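Local coordinates for putative uncharacterized protein (Campylobacter jejuni, PDB 5TPU) that is of unknown function but belongs to the WxcM-like family of the cupin clan and holds thymidine-5'-diphosphate at its subunit interface, at residues A26-N29 / N30-P34. The protein carries 3 engineered substitutions. Sequence-based numbering, arbitrary orientation.
Sequences ALEN and NKEVP. With TYD (thymidine-5'-diphosphate), chain F.
E28 and K31 bracket a type II beta turn, E28-N29-N30-K31, that ends strand 22-28 of this cupin subunit. The backbone N of K31 donates to O of E28 (3.2 Å), closing the turn. N30, in the third position, adopts positive phi (56°), a conformation asparagine tolerates better than most residues. Beyond the turn the chain curls back, and the carboxylate of E32 reaches the strand: its OE1 accepts the backbone N-H of E28 (2.9 Å, 153° at the hydrogen), met from above the carboxylate plane. A bend at chi2 (79°) folds the E32 chain back to make this possible, while a water donates to both E32 OE2 and A26 O. Leucine and valine suit their buried places: CD2 of L27 meets CG2 of V33 at 3.9 Å, the side chains at about a right angle, and L115 on strand 111-116 packs against both. E28 and K31 run side by side, the aliphatic CD of K31 passing 3.6 Å from OE1 of E28, whose OE2 takes the backbone N-H of Y120 of the second subunit. A26 to E28 pair antiparallel with a strand of that subunit, extending the sheet. At A26, CB lies 3.5 Å from O4 of thymidine-5'-diphosphate.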
loop_
_atom_site.group_PDB
_atom_site.type_symbol
_atom_site.label_atom_id
_atom_site.label_comp_id
_atom_site.label_asym_id
_atom_site.label_seq_id
_atom_site.Cartn_x
_atom_site.Cartn_y
_atom_site.Cartn_z
ATOM N N ALA A 26 5.218 -7.530 4.197
ATOM C CA ALA A 26 4.721 -7.948 2.864
ATOM C C ALA A 26 3.436 -8.694 3.029
ATOM O O ALA A 26 3.280 -9.512 3.953
ATOM C CB ALA A 26 5.736 -8.824 2.130
ATOM N N LEU A 27 2.535 -8.425 2.098
ATOM C CA LEU A 27 1.251 -9.058 2.022
ATOM C C LEU A 27 0.981 -9.606 0.629
ATOM O O LEU A 27 1.113 -8.893 -0.390
ATOM C CB LEU A 27 0.157 -8.061 2.397
ATOM C CG LEU A 27 0.258 -7.607 3.873
ATOM C CD1 LEU A 27 1.009 -6.300 3.960
ATOM C CD2 LEU A 27 -1.125 -7.398 4.455
ATOM N N GLU A 28 0.549 -10.868 0.572
ATOM C CA GLU A 28 0.325 -11.544 -0.716
ATOM C C GLU A 28 -1.122 -12.017 -0.840
ATOM O O GLU A 28 -1.782 -12.323 0.162
ATOM C CB GLU A 28 1.275 -12.730 -0.839
ATOM C CG GLU A 28 2.703 -12.287 -1.046
ATOM C CD GLU A 28 3.689 -13.433 -1.169
ATOM O OE1 GLU A 28 3.395 -14.569 -0.733
ATOM O OE2 GLU A 28 4.781 -13.169 -1.707
ATOM N N ASN A 29 -1.618 -12.068 -2.072
ATOM C CA ASN A 29 -2.977 -12.566 -2.344
ATOM C C ASN A 29 -3.223 -13.899 -1.687
ATOM O O ASN A 29 -2.374 -14.772 -1.750
ATOM C CB ASN A 29 -3.219 -12.808 -3.821
ATOM C CG ASN A 29 -3.302 -11.535 -4.611
ATOM O OD1 ASN A 29 -3.429 -10.437 -4.053
ATOM N ND2 ASN A 29 -3.216 -11.674 -5.938
ATOM N N ASN A 30 -4.386 -14.021 -1.064
ATOM C CA ASN A 30 -4.855 -15.276 -0.443
ATOM C C ASN A 30 -3.919 -15.886 0.613
ATOM O O ASN A 30 -4.006 -17.055 0.954
ATOM C CB ASN A 30 -5.288 -16.258 -1.528
ATOM C CG ASN A 30 -6.400 -15.681 -2.390
ATOM O OD1 ASN A 30 -7.487 -15.341 -1.888
ATOM N ND2 ASN A 30 -6.118 -15.509 -3.680
ATOM N N LYS A 31 -3.108 -15.027 1.219
ATOM C CA LYS A 31 -2.091 -15.425 2.157
ATOM C C LYS A 31 -2.352 -14.515 3.345
ATOM O O LYS A 31 -3.286 -14.772 4.090
ATOM C CB LYS A 31 -0.742 -15.221 1.487
ATOM C CG LYS A 31 0.224 -16.375 1.592
ATOM C CD LYS A 31 1.562 -15.864 2.072
ATOM C CE LYS A 31 2.563 -16.991 2.202
ATOM N NZ LYS A 31 3.677 -16.535 3.085
ATOM N N GLU A 32 -1.651 -13.388 3.474
ATOM C CA GLU A 32 -1.930 -12.465 4.582
ATOM C C GLU A 32 -3.259 -11.785 4.366
ATOM O O GLU A 32 -3.895 -11.357 5.322
ATOM C CB GLU A 32 -0.846 -11.392 4.729
ATOM C CG GLU A 32 0.499 -11.948 5.151
ATOM C CD GLU A 32 1.291 -12.590 4.018
ATOM O OE1 GLU A 32 0.857 -12.600 2.842
ATOM O OE2 GLU A 32 2.392 -13.072 4.317
ATOM N N VAL A 33 -3.658 -11.668 3.107
ATOM C CA VAL A 33 -4.867 -10.982 2.708
ATOM C C VAL A 33 -5.762 -12.115 2.244
ATOM O O VAL A 33 -5.325 -12.856 1.376
ATOM C CB VAL A 33 -4.538 -10.052 1.505
ATOM C CG1 VAL A 33 -5.775 -9.420 0.906
ATOM C CG2 VAL A 33 -3.583 -8.961 1.916
ATOM N N PRO A 34 -7.002 -12.248 2.780
ATOM C CA PRO A 34 -7.905 -13.350 2.404
ATOM C C PRO A 34 -8.610 -13.138 1.087
ATOM O O PRO A 34 -9.737 -13.559 0.921
ATOM C CB PRO A 34 -8.962 -13.342 3.522
ATOM C CG PRO A 34 -9.049 -11.910 3.916
ATOM C CD PRO A 34 -7.644 -11.359 3.770
HETATM P PA TYD F . 14.998 -7.374 0.507
HETATM O O1A TYD F . 14.240 -7.355 -0.806
HETATM O O2A TYD F . 15.769 -6.196 1.000
HETATM O O3A TYD F . 16.088 -8.556 0.313
HETATM P PB TYD F . 17.540 -8.586 1.020
HETATM O O1B TYD F . 18.262 -7.429 0.356
HETATM O O2B TYD F . 17.346 -8.358 2.500
HETATM O O3B TYD F . 17.916 -10.012 0.698
HETATM O "O5'" TYD F . 14.187 -8.113 1.684
HETATM C "C5'" TYD F . 14.404 -7.765 3.059
HETATM C "C4'" TYD F . 13.886 -8.876 3.946
HETATM O "O4'" TYD F . 12.462 -8.947 3.852
HETATM C "C3'" TYD F . 14.458 -10.213 3.484
HETATM O "O3'" TYD F . 14.918 -10.898 4.647
HETATM C "C2'" TYD F . 13.298 -10.923 2.802
HETATM C "C1'" TYD F . 12.041 -10.194 3.295
HETATM N N1 TYD F . 11.028 -9.961 2.241
HETATM C C2 TYD F . 9.808 -10.669 2.306
HETATM O O2 TYD F . 9.596 -11.460 3.240
HETATM N N3 TYD F . 8.833 -10.523 1.423
HETATM C C4 TYD F . 8.984 -9.663 0.440
HETATM O O4 TYD F . 8.067 -9.551 -0.371
HETATM C C5 TYD F . 10.232 -8.913 0.295
HETATM C C5M TYD F . 10.443 -7.920 -0.790
HETATM C C6 TYD F . 11.227 -9.105 1.246
HETATM O O HOH W 1 3.710 -11.007 6.085
#